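PDB 2VPZ: thiosulfate reductase, which binds a molybdenum atom, two pterin guanine dinucleotides and a [4Fe-4S] cluster, and probably reduces sulfur compounds such as polysulfide or thiosulfate. Local coordinates for residues T214-T217 with Q218-F222; P377-P380 with L381-A384; V495-K498 with T499-Q503; G713-D716 with N717-Q720. All blocks are in the same frame, centred on the assembly; numbering follows the deposited sequence.

Contact 1 (T214-T217 with Q218-F222). With MGD (2-amino-5,6-dimercapto-7-methyl-3,7,8a,9-tetrahydro-8-oxa-1,3,9,10-tetraaza-anthracen-4-one guanosine dinucleotide), chain I; SF4 (iron/sulfur cluster), chain G.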
loop_
_atom_site.group_PDB
_atom_site.type_symbol
_atom_site.label_atom_id
_atom_site.label_comp_id
_atom_site.label_asym_id
_atom_site.label_seq_id
_atom_site.Cartn_x
_atom_site.Cartn_y
_atom_site.Cartn_z
ATOM N N THR A 214 18.257 -2.614 24.674
ATOM C CA THR A 214 17.000 -1.995 24.948
ATOM C C THR A 214 16.870 -1.043 26.162
ATOM O O THR A 214 15.776 -0.883 26.751
ATOM C CB THR A 214 15.944 -3.179 24.879
ATOM O OG1 THR A 214 14.839 -2.821 24.074
ATOM C CG2 THR A 214 15.545 -3.671 26.249
ATOM N N HIS A 215 18.009 -0.409 26.513
ATOM C CA HIS A 215 18.134 0.605 27.589
ATOM C C HIS A 215 17.018 1.611 27.284
ATOM O O HIS A 215 16.966 2.241 26.225
ATOM C CB HIS A 215 19.553 1.287 27.586
ATOM C CG HIS A 215 20.587 0.593 28.404
ATOM N ND1 HIS A 215 21.938 0.770 28.240
ATOM C CD2 HIS A 215 20.454 -0.302 29.380
ATOM C CE1 HIS A 215 22.594 0.000 29.082
ATOM N NE2 HIS A 215 21.706 -0.664 29.788
ATOM N N ASN A 216 16.145 1.735 28.272
ATOM C CA ASN A 216 14.968 2.584 28.171
ATOM C C ASN A 216 15.057 3.935 27.470
ATOM O O ASN A 216 14.643 4.086 26.304
ATOM C CB ASN A 216 14.319 2.787 29.537
ATOM C CG ASN A 216 12.875 3.236 29.451
ATOM O OD1 ASN A 216 12.410 3.566 28.358
ATOM N ND2 ASN A 216 12.166 3.240 30.586
ATOM N N THR A 217 15.610 4.916 28.169
ATOM C CA THR A 217 15.707 6.298 27.694
ATOM C C THR A 217 16.365 6.493 26.335
ATOM O O THR A 217 15.936 7.347 25.533
ATOM C CB THR A 217 16.434 7.249 28.715
ATOM O OG1 THR A 217 16.247 6.795 30.042
ATOM C CG2 THR A 217 15.903 8.696 28.573
ATOM N N GLN A 218 17.409 5.718 26.055
ATOM C CA GLN A 218 18.070 5.879 24.776
ATOM C C GLN A 218 17.207 5.291 23.630
ATOM O O GLN A 218 17.368 5.683 22.486
ATOM C CB GLN A 218 19.515 5.323 24.776
ATOM C CG GLN A 218 19.701 3.798 24.809
ATOM C CD GLN A 218 20.971 3.274 24.053
ATOM O OE1 GLN A 218 21.969 3.999 23.869
ATOM N NE2 GLN A 218 20.932 2.006 23.647
ATOM N N LEU A 219 16.285 4.379 23.950
ATOM C CA LEU A 219 15.373 3.836 22.921
ATOM C C LEU A 219 14.402 5.017 22.599
ATOM O O LEU A 219 14.220 5.410 21.442
ATOM C CB LEU A 219 14.584 2.617 23.430
ATOM C CG LEU A 219 13.812 1.786 22.396
ATOM C CD1 LEU A 219 14.642 1.648 21.104
ATOM C CD2 LEU A 219 13.449 0.385 22.990
ATOM N N GLN A 220 13.808 5.569 23.650
ATOM C CA GLN A 220 12.934 6.722 23.541
ATOM C C GLN A 220 13.596 7.842 22.711
ATOM O O GLN A 220 13.036 8.283 21.719
ATOM C CB GLN A 220 12.580 7.286 24.918
ATOM C CG GLN A 220 11.714 6.393 25.753
ATOM C CD GLN A 220 11.418 6.978 27.096
ATOM O OE1 GLN A 220 11.296 6.270 28.104
ATOM N NE2 GLN A 220 11.312 8.310 27.127
ATOM N N ASP A 221 14.789 8.284 23.107
ATOM C CA ASP A 221 15.504 9.371 22.419
ATOM C C ASP A 221 15.827 9.110 20.927
ATOM O O ASP A 221 15.654 9.985 20.039
ATOM C CB ASP A 221 16.825 9.749 23.161
ATOM C CG ASP A 221 16.584 10.325 24.574
ATOM O OD1 ASP A 221 15.463 10.821 24.833
ATOM O OD2 ASP A 221 17.533 10.297 25.393
ATOM N N PHE A 222 16.322 7.905 20.644
ATOM C CA PHE A 222 16.642 7.453 19.280
ATOM C C PHE A 222 15.354 7.523 18.425
ATOM O O PHE A 222 15.376 8.031 17.292
ATOM C CB PHE A 222 17.189 6.004 19.327
ATOM C CG PHE A 222 17.556 5.411 17.946
ATOM C CD1 PHE A 222 18.592 5.952 17.166
ATOM C CD2 PHE A 222 16.880 4.284 17.462
ATOM C CE1 PHE A 222 18.958 5.370 15.930
ATOM C CE2 PHE A 222 17.215 3.695 16.229
ATOM C CZ PHE A 222 18.263 4.235 15.458
HETATM P PB MGD I . 28.010 -3.390 20.559
HETATM O O1B MGD I . 28.990 -4.446 20.886
HETATM O O2B MGD I . 28.451 -2.079 20.145
HETATM O O3B MGD I . 27.183 -3.459 21.927
HETATM O O3A MGD I . 25.290 -3.453 23.628
HETATM P PA MGD I . 26.146 -2.516 22.692
HETATM O O1A MGD I . 26.758 -1.588 23.634
HETATM O O2A MGD I . 25.251 -1.854 21.756
HETATM O "O5'" MGD I . 27.037 -3.890 19.451
HETATM C "C5'" MGD I . 26.620 -5.220 19.132
HETATM C "C4'" MGD I . 26.670 -5.143 17.615
HETATM O "O4'" MGD I . 28.063 -5.041 17.372
HETATM C "C3'" MGD I . 26.211 -6.382 16.800
HETATM O "O3'" MGD I . 25.303 -6.000 15.735
HETATM C "C2'" MGD I . 27.503 -6.953 16.164
HETATM O "O2'" MGD I . 27.266 -7.201 14.784
HETATM C "C1'" MGD I . 28.408 -5.747 16.166
HETATM N N9 MGD I . 29.842 -5.913 15.799
HETATM C C8 MGD I . 30.622 -7.017 16.023
HETATM N N7 MGD I . 31.889 -6.840 15.553
HETATM C C5 MGD I . 31.920 -5.604 14.992
HETATM C C6 MGD I . 32.920 -4.820 14.238
HETATM O O6 MGD I . 34.051 -5.304 14.127
HETATM N N1 MGD I . 32.597 -3.605 13.798
HETATM C C2 MGD I . 31.346 -3.091 13.949
HETATM N N2 MGD I . 31.056 -1.829 13.470
HETATM N N3 MGD I . 30.360 -3.757 14.626
HETATM C C4 MGD I . 30.579 -4.990 15.160
HETATM C C10 MGD I . 25.613 -4.020 24.880
HETATM C C11 MGD I . 24.979 -3.109 25.881
HETATM O O11 MGD I . 23.555 -3.252 25.772
HETATM C C12 MGD I . 25.577 -3.228 27.307
HETATM S S12 MGD I . 27.235 -3.133 27.583
HETATM C C13 MGD I . 24.801 -3.406 28.437
HETATM S S13 MGD I . 25.510 -3.406 29.985
HETATM C C14 MGD I . 23.307 -3.572 28.329
HETATM N N15 MGD I . 22.809 -4.889 28.478
HETATM C C16 MGD I . 21.603 -5.262 27.942
HETATM C C17 MGD I . 20.973 -6.622 28.087
HETATM O O17 MGD I . 21.543 -7.496 28.797
HETATM N N18 MGD I . 19.742 -6.866 27.521
HETATM C C19 MGD I . 19.178 -5.894 26.759
HETATM N N19 MGD I . 18.040 -6.200 26.165
HETATM N N20 MGD I . 19.679 -4.636 26.520
HETATM C C21 MGD I . 20.853 -4.294 27.132
HETATM N N22 MGD I . 21.431 -3.117 26.950
HETATM C C23 MGD I . 22.839 -2.916 27.045
HETATM FE FE1 SF4 G . 15.266 0.242 32.854
HETATM FE FE2 SF4 G . 14.632 -1.786 31.111
HETATM FE FE3 SF4 G . 16.961 -1.845 32.570
HETATM FE FE4 SF4 G . 14.569 -2.250 33.838
HETATM S S1 SF4 G . 15.488 -3.609 32.223
HETATM S S2 SF4 G . 16.312 -0.900 34.569
HETATM S S3 SF4 G . 13.214 -0.838 32.649
HETATM S S4 SF4 G . 16.410 -0.305 30.923
HETATM O O HOH W 1 18.296 1.277 23.508
#
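The backbone N-H of L219 is shared by two successive carbonyls, reaching H215 O at 3.2 Å and N216 O at 2.9 Å. N216 O in turn takes a second donor, Q220 N, so bonds spanning three and four residues overlap where the helix begins. By D221 N to T217 O (2.8 Å) the pairing is that of a regular alpha-helix.

H215 holds the N-cap position, yet its ring is spent on the cofactors: N22 of the pterin dinucleotide of chain I lies 3.7 Å above its plane, sulfur S4 of the iron-sulfur cluster sits near its edge, and W49 stacks on it. Just before it, T214 N donates almost straight to N20 of the same pterin (3.1 Å). On the helix side, Q218 turns CG between its own backbone N and carbonyl carbon (chi1 72°), which brings that atom to 3.7 Å from H215 CB, and a water joins Q218 NE2 to H215 O. T217 and D221 run side by side, their polar ends held by K73 and W49 and by R75.

Helix 216-227 is the connection of a beta-alpha-beta unit between parallel strands 202-206 and 231-235, its N-terminal end facing pterin and cluster.

Contact 2 (P377-P380 with L381-A384)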
loop_
_atom_site.group_PDB
_atom_site.type_symbol
_atom_site.label_atom_id
_atom_site.label_comp_id
_atom_site.label_asym_id
_atom_site.label_seq_id
_atom_site.Cartn_x
_atom_site.Cartn_y
_atom_site.Cartn_z
ATOM N N PRO A 377 35.242 7.688 59.271
ATOM C CA PRO A 377 36.702 7.798 59.238
ATOM C C PRO A 377 37.147 7.434 57.786
ATOM O O PRO A 377 36.429 6.687 57.096
ATOM C CB PRO A 377 37.199 6.725 60.217
ATOM C CG PRO A 377 36.000 6.279 61.028
ATOM C CD PRO A 377 34.756 6.838 60.369
ATOM N N PRO A 378 38.282 7.987 57.286
ATOM C CA PRO A 378 38.701 7.619 55.931
ATOM C C PRO A 378 38.865 6.083 55.815
ATOM O O PRO A 378 39.129 5.405 56.809
ATOM C CB PRO A 378 40.032 8.338 55.767
ATOM C CG PRO A 378 39.783 9.629 56.459
ATOM C CD PRO A 378 39.012 9.182 57.728
ATOM N N LEU A 379 38.723 5.530 54.620
ATOM C CA LEU A 379 38.859 4.085 54.424
ATOM C C LEU A 379 40.351 3.613 54.331
ATOM O O LEU A 379 41.189 4.364 53.801
ATOM C CB LEU A 379 38.106 3.659 53.138
ATOM C CG LEU A 379 36.661 3.121 52.975
ATOM C CD1 LEU A 379 35.911 3.037 54.305
ATOM C CD2 LEU A 379 35.908 4.005 51.965
ATOM N N PRO A 380 40.721 2.425 54.904
ATOM C CA PRO A 380 42.139 2.092 54.715
ATOM C C PRO A 380 42.617 2.400 53.239
ATOM O O PRO A 380 43.597 3.116 53.043
ATOM C CB PRO A 380 42.208 0.602 55.058
ATOM C CG PRO A 380 41.161 0.420 56.154
ATOM C CD PRO A 380 40.095 1.527 55.897
ATOM N N LEU A 381 41.952 1.881 52.206
ATOM C CA LEU A 381 42.348 2.191 50.815
ATOM C C LEU A 381 41.298 3.096 50.158
ATOM O O LEU A 381 40.105 2.801 50.231
ATOM C CB LEU A 381 42.525 0.925 49.968
ATOM C CG LEU A 381 43.387 -0.183 50.540
ATOM C CD1 LEU A 381 42.802 -1.518 50.170
ATOM C CD2 LEU A 381 44.801 -0.085 50.028
ATOM N N GLU A 382 41.751 4.187 49.538
ATOM C CA GLU A 382 40.897 5.174 48.845
ATOM C C GLU A 382 41.151 5.028 47.328
ATOM O O GLU A 382 42.238 4.584 46.935
ATOM C CB GLU A 382 41.214 6.607 49.326
ATOM C CG GLU A 382 39.997 7.466 49.791
ATOM C CD GLU A 382 39.629 7.288 51.284
ATOM O OE1 GLU A 382 40.542 7.004 52.088
ATOM O OE2 GLU A 382 38.435 7.452 51.651
ATOM N N PRO A 383 40.189 5.425 46.459
ATOM C CA PRO A 383 40.439 5.261 45.018
ATOM C C PRO A 383 41.263 6.331 44.249
ATOM O O PRO A 383 41.477 7.433 44.756
ATOM C CB PRO A 383 39.026 5.112 44.446
ATOM C CG PRO A 383 38.140 5.999 45.401
ATOM C CD PRO A 383 38.980 6.233 46.684
ATOM N N ALA A 384 41.732 5.993 43.045
ATOM C CA ALA A 384 42.453 6.927 42.168
ATOM C C ALA A 384 41.779 7.012 40.767
ATOM O O ALA A 384 42.053 6.199 39.875
ATOM C CB ALA A 384 43.971 6.542 42.031
#
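E382 folds its side chain back over L379, and with L381 and P380 it supplies most of the surface that this short local contact hides. Its chain is bent at chi2 (87°), which brings the carboxylate alongside the L379 backbone rather than out along the chain. There E382 OE1 comes within 3.2 Å of L379 O, two acceptors rather than a hydrogen bond, which would probably repel mildly, and it also touches P378 CB at 3.9 Å. The other oxygen, E382 OE2, lies 4.1 Å from L379 CB.

The segment belongs to the long irregular connection between helices 341-354 and 423-426. Residues 377-379 have the backbone angles of a polyproline II helix, and P380 breaks the run with helical angles, bending the chain so that E382 can double back. At the bend L379 O is 3.0 Å from L381 N, but the angle is too poor for a hydrogen bond.

L381 lies beside the peptide just behind it: its CG, anti to its own carbonyl carbon (chi1 -50°), packs 3.8 Å from P380 C. L381 O approaches L379 CB at 3.6 Å. L379 itself rests on F155, A158 and A159 of helix 149-160, while P378 O accepts a hydrogen bond from Y534 OH.

Contact 3 (V495-K498 with T499-Q503)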
loop_
_atom_site.group_PDB
_atom_site.type_symbol
_atom_site.label_atom_id
_atom_site.label_comp_id
_atom_site.label_asym_id
_atom_site.label_seq_id
_atom_site.Cartn_x
_atom_site.Cartn_y
_atom_site.Cartn_z
ATOM N N VAL A 495 22.585 10.131 39.517
ATOM C CA VAL A 495 22.843 10.125 38.081
ATOM C C VAL A 495 23.344 11.466 37.497
ATOM O O VAL A 495 22.636 12.485 37.563
ATOM C CB VAL A 495 21.556 9.655 37.248
ATOM C CG1 VAL A 495 21.913 9.472 35.750
ATOM C CG2 VAL A 495 20.976 8.358 37.841
ATOM N N ALA A 496 24.570 11.462 36.959
ATOM C CA ALA A 496 25.167 12.645 36.309
ATOM C C ALA A 496 24.345 12.856 35.033
ATOM O O ALA A 496 24.115 11.923 34.234
ATOM C CB ALA A 496 26.669 12.446 35.992
ATOM N N HIS A 497 23.937 14.094 34.799
ATOM C CA HIS A 497 23.003 14.361 33.710
ATOM C C HIS A 497 22.862 15.857 33.374
ATOM O O HIS A 497 23.352 16.728 34.089
ATOM C CB HIS A 497 21.609 13.799 34.180
ATOM C CG HIS A 497 20.554 13.654 33.136
ATOM N ND1 HIS A 497 19.622 14.625 32.865
ATOM C CD2 HIS A 497 20.279 12.649 32.307
ATOM C CE1 HIS A 497 18.821 14.236 31.906
ATOM N NE2 HIS A 497 19.203 13.025 31.546
ATOM N N LYS A 498 22.164 16.138 32.270
ATOM C CA LYS A 498 21.847 17.524 31.857
ATOM C C LYS A 498 21.319 18.204 33.181
ATOM O O LYS A 498 21.797 19.274 33.581
ATOM C CB LYS A 498 20.754 17.481 30.772
ATOM C CG LYS A 498 20.586 18.722 29.862
ATOM C CD LYS A 498 19.438 18.558 28.828
ATOM C CE LYS A 498 19.908 18.759 27.372
ATOM N NZ LYS A 498 18.939 19.574 26.532
ATOM N N THR A 499 20.345 17.559 33.831
ATOM C CA THR A 499 19.761 17.969 35.117
ATOM C C THR A 499 20.026 16.811 36.124
ATOM O O THR A 499 19.166 15.932 36.280
ATOM C CB THR A 499 18.208 18.217 35.027
ATOM O OG1 THR A 499 17.523 16.987 34.834
ATOM C CG2 THR A 499 17.897 19.198 33.887
ATOM N N PRO A 500 21.192 16.827 36.839
ATOM C CA PRO A 500 21.523 15.762 37.805
ATOM C C PRO A 500 20.358 15.364 38.707
ATOM O O PRO A 500 19.602 16.238 39.105
ATOM C CB PRO A 500 22.674 16.333 38.639
ATOM C CG PRO A 500 23.196 17.521 37.879
ATOM C CD PRO A 500 22.000 18.033 37.069
ATOM N N PHE A 501 20.203 14.085 39.049
ATOM C CA PHE A 501 19.130 13.686 39.940
ATOM C C PHE A 501 19.464 12.552 40.914
ATOM O O PHE A 501 20.469 11.848 40.760
ATOM C CB PHE A 501 17.802 13.424 39.166
ATOM C CG PHE A 501 17.887 12.335 38.085
ATOM C CD1 PHE A 501 17.449 11.026 38.343
ATOM C CD2 PHE A 501 18.401 12.624 36.809
ATOM C CE1 PHE A 501 17.519 10.009 37.351
ATOM C CE2 PHE A 501 18.482 11.629 35.799
ATOM C CZ PHE A 501 18.040 10.316 36.074
ATOM N N ILE A 502 18.624 12.389 41.926
ATOM C CA ILE A 502 18.783 11.393 42.977
ATOM C C ILE A 502 17.523 10.508 43.069
ATOM O O ILE A 502 16.399 11.026 43.097
ATOM C CB ILE A 502 19.051 12.128 44.355
ATOM C CG1 ILE A 502 20.243 13.068 44.219
ATOM C CG2 ILE A 502 19.261 11.098 45.493
ATOM C CD1 ILE A 502 20.456 14.047 45.405
ATOM N N GLN A 503 17.699 9.188 43.089
ATOM C CA GLN A 503 16.552 8.271 43.192
ATOM C C GLN A 503 16.569 7.443 44.482
ATOM O O GLN A 503 17.638 7.140 45.006
ATOM C CB GLN A 503 16.481 7.319 41.992
ATOM C CG GLN A 503 16.963 7.856 40.653
ATOM C CD GLN A 503 16.611 6.956 39.469
ATOM O OE1 GLN A 503 15.987 7.393 38.504
ATOM N NE2 GLN A 503 17.005 5.687 39.551
#
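V495 and F501 form an antiparallel hydrogen-bonded pair in which both backbone donors and both acceptors are used. V495 N donates to F501 O at 3.0 Å, almost straight, and F501 N returns a longer bond to V495 O (3.3 Å). V495 O also receives a CA-H contact from P500 CA. P500 has no N-H to offer; the donor before it, T499 N, meets H497 ND1 at 3.2 Å, 17° out of the imidazole plane. This bond fixes the rotation of the ring across the bend of a beta hairpin.

So held, H497 presents a face to the edge of F501 in a T-shaped stack, with centroids 5.5 Å apart and planes at 75°. F501 CG sits in the cleft between its backbone N and C (chi1 59°), which lays one ring face against V495 CB in a CH-pi contact 4.0 Å from the centroid. With an alanine here instead of H497, T499 N would probably lose its acceptor and the edge of F501 would border a gap. H192 adds a second edge-to-face partner to the imidazole, and Q503 NE2 is satisfied by R50 O.

Strand 501-503 is the middle one of a three-stranded antiparallel sheet: 493-495 flanks it through the hairpin, while 563-565 lies along its other edge, where I502 pairs with L564.

Contact 4 (G713-D716 with N717-Q720). With MGD (2-amino-5,6-dimercapto-7-methyl-3,7,8a,9-tetrahydro-8-oxa-1,3,9,10-tetraaza-anthracen-4-one guanosine dinucleotide), chain H.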
loop_
_atom_site.group_PDB
_atom_site.type_symbol
_atom_site.label_atom_id
_atom_site.label_comp_id
_atom_site.label_asym_id
_atom_site.label_seq_id
_atom_site.Cartn_x
_atom_site.Cartn_y
_atom_site.Cartn_z
ATOM N N GLY A 713 19.607 -23.446 24.162
ATOM C CA GLY A 713 20.514 -22.633 23.363
ATOM C C GLY A 713 22.005 -22.927 23.520
ATOM O O GLY A 713 22.377 -23.874 24.206
ATOM N N ALA A 714 22.860 -22.121 22.894
ATOM C CA ALA A 714 24.321 -22.248 22.969
ATOM C C ALA A 714 24.893 -21.078 23.780
ATOM O O ALA A 714 24.398 -19.960 23.646
ATOM C CB ALA A 714 24.927 -22.222 21.559
ATOM N N SER A 715 25.911 -21.321 24.607
ATOM C CA SER A 715 26.552 -20.256 25.399
ATOM C C SER A 715 27.717 -19.606 24.608
ATOM O O SER A 715 28.619 -20.319 24.186
ATOM C CB SER A 715 27.121 -20.794 26.734
ATOM O OG SER A 715 28.017 -19.861 27.320
ATOM N N ASP A 716 27.709 -18.287 24.382
ATOM C CA ASP A 716 28.824 -17.644 23.662
ATOM C C ASP A 716 30.136 -17.695 24.497
ATOM O O ASP A 716 31.227 -17.985 23.956
ATOM C CB ASP A 716 28.483 -16.186 23.235
ATOM C CG ASP A 716 28.417 -15.176 24.403
ATOM O OD1 ASP A 716 27.666 -15.400 25.372
ATOM O OD2 ASP A 716 29.113 -14.143 24.322
ATOM N N ASN A 717 30.005 -17.459 25.808
ATOM C CA ASN A 717 31.117 -17.476 26.795
ATOM C C ASN A 717 31.833 -18.836 26.907
ATOM O O ASN A 717 33.049 -18.883 27.099
ATOM C CB ASN A 717 30.638 -17.084 28.197
ATOM C CG ASN A 717 31.782 -16.634 29.085
ATOM O OD1 ASN A 717 31.959 -17.108 30.212
ATOM N ND2 ASN A 717 32.569 -15.706 28.571
ATOM N N TYR A 718 31.090 -19.938 26.829
ATOM C CA TYR A 718 31.743 -21.246 26.872
ATOM C C TYR A 718 32.543 -21.475 25.577
ATOM O O TYR A 718 33.394 -22.362 25.519
ATOM C CB TYR A 718 30.755 -22.396 27.081
ATOM C CG TYR A 718 30.517 -22.741 28.538
ATOM C CD1 TYR A 718 29.660 -21.977 29.308
ATOM C CD2 TYR A 718 31.156 -23.832 29.146
ATOM C CE1 TYR A 718 29.429 -22.276 30.647
ATOM C CE2 TYR A 718 30.934 -24.145 30.499
ATOM C CZ TYR A 718 30.061 -23.358 31.243
ATOM O OH TYR A 718 29.796 -23.633 32.567
ATOM N N LEU A 719 32.296 -20.677 24.548
ATOM C CA LEU A 719 33.033 -20.828 23.288
ATOM C C LEU A 719 34.179 -19.841 23.204
ATOM O O LEU A 719 35.047 -19.963 22.344
ATOM C CB LEU A 719 32.117 -20.617 22.084
ATOM C CG LEU A 719 31.160 -21.746 21.749
ATOM C CD1 LEU A 719 29.949 -21.240 20.963
ATOM C CD2 LEU A 719 31.917 -22.801 20.955
ATOM N N GLN A 720 34.144 -18.837 24.079
ATOM C CA GLN A 720 35.175 -17.796 24.123
ATOM C C GLN A 720 36.280 -18.258 25.078
ATOM O O GLN A 720 36.391 -17.868 26.239
ATOM C CB GLN A 720 34.545 -16.439 24.507
ATOM C CG GLN A 720 33.783 -15.800 23.323
ATOM C CD GLN A 720 32.479 -15.078 23.696
ATOM O OE1 GLN A 720 31.949 -15.242 24.801
ATOM N NE2 GLN A 720 31.941 -14.291 22.748
HETATM P PB MGD H . 24.324 -11.547 34.586
HETATM O O1B MGD H . 24.466 -12.705 33.646
HETATM O O2B MGD H . 23.009 -10.836 34.685
HETATM O O3B MGD H . 25.612 -10.635 34.248
HETATM O O3A MGD H . 27.682 -9.304 33.765
HETATM P PA MGD H . 26.772 -9.778 34.988
HETATM O O1A MGD H . 25.978 -8.695 35.701
HETATM O O2A MGD H . 27.613 -10.726 35.768
HETATM O "O5'" MGD H . 24.635 -12.020 36.047
HETATM C "C5'" MGD H . 23.942 -11.489 37.177
HETATM C "C4'" MGD H . 24.158 -12.483 38.318
HETATM O "O4'" MGD H . 23.645 -11.743 39.420
HETATM C "C3'" MGD H . 23.343 -13.748 38.245
HETATM O "O3'" MGD H . 24.047 -14.710 39.042
HETATM C "C2'" MGD H . 22.028 -13.314 38.911
HETATM O "O2'" MGD H . 21.389 -14.471 39.381
HETATM C "C1'" MGD H . 22.498 -12.397 40.043
HETATM N N9 MGD H . 21.543 -11.367 40.601
HETATM C C8 MGD H . 20.608 -10.699 39.924
HETATM N N7 MGD H . 19.928 -9.806 40.680
HETATM C C5 MGD H . 20.469 -9.842 41.918
HETATM C C6 MGD H . 20.285 -9.113 43.251
HETATM O O6 MGD H . 19.376 -8.229 43.435
HETATM N N1 MGD H . 21.134 -9.493 44.262
HETATM C C2 MGD H . 22.101 -10.455 44.139
HETATM N N2 MGD H . 22.933 -10.821 45.163
HETATM N N3 MGD H . 22.289 -11.082 42.970
HETATM C C4 MGD H . 21.537 -10.873 41.840
HETATM C C10 MGD H . 27.413 -8.074 33.026
HETATM C C11 MGD H . 28.596 -7.806 32.158
HETATM O O11 MGD H . 28.930 -9.060 31.560
HETATM C C12 MGD H . 28.469 -6.743 31.131
HETATM S S12 MGD H . 27.863 -5.184 31.507
HETATM C C13 MGD H . 28.891 -6.913 29.877
HETATM S S13 MGD H . 28.760 -5.820 28.632
HETATM C C14 MGD H . 29.576 -8.057 29.360
HETATM N N15 MGD H . 28.697 -8.727 28.360
HETATM C C16 MGD H . 29.155 -9.959 27.960
HETATM C C17 MGD H . 28.901 -10.620 26.676
HETATM O O17 MGD H . 28.151 -10.079 25.810
HETATM N N18 MGD H . 29.494 -11.793 26.446
HETATM C C19 MGD H . 30.304 -12.401 27.334
HETATM N N19 MGD H . 30.841 -13.636 27.098
HETATM N N20 MGD H . 30.589 -11.822 28.503
HETATM C C21 MGD H . 30.059 -10.666 28.886
HETATM N N22 MGD H . 30.324 -10.166 30.098
HETATM C C23 MGD H . 29.938 -8.877 30.561
#
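S715 OG accepts the backbone N-H of Y718, N to OG 3.1 Å, and closes a single turn of chain. With OG anti to the backbone N (chi1 165°), the hydroxyl also lies in the plane of the tyrosine ring at its edge, 3.3 Å from Y718 CD1. The far end of that ring is tied to E471 through OH. S715 O packs against L719 CD1 at 3.6 Å.

D716 follows and works with both backbone and side chain. Its O takes L719 N (3.0 Å), a donor standing well above the carbonyl plane. Its carboxylate is divided: OD1 goes to H697 ND1, whereas OD2 gathers donors from protein and cofactor. Q720 NE2 reaches D716 OD2 at 3.2 Å on the anti side, the amide and carboxylate planes being 79° apart. The pterin of chain H brings N18 to D716 OD2 at 3.2 Å and adds a weak bond from its amine N19. Q720 OE1 also accepts weakly from N19 (3.0 Å), so one side chain both steadies the aspartate and touches the ligand. A leucine in place of Q720 would probably leave D716 OD2 without its donor from this turn and N19 with one acceptor fewer.

Acceptors reading the N-H edge of a pterin from a tight turn make this a pterin-recognition site, fitting its place in the part of the chain related to molybdopterin-dinucleotide-binding domains.

In the fold
Contacts 1, 2, 3 and 4 follow one another along the chain, the first three within the molybdopterin oxidoreductase part and the last within the dinucleotide-binding part. Contacts 1 and 4, about 28 Å apart from centre to centre, each meet a different pterin dinucleotide, so separate parts of the chain grip the two cofactors; contact 1 also borders the cluster. Contact 3 lies about 17 Å from contact 1, centre to centre, in a small antiparallel sheet rather than in the parallel sheet served by helix 216-227. Contact 2, on the surface about 36 Å from contact 1, centre to centre, and contact 3 lie across the chain's centre from contact 4.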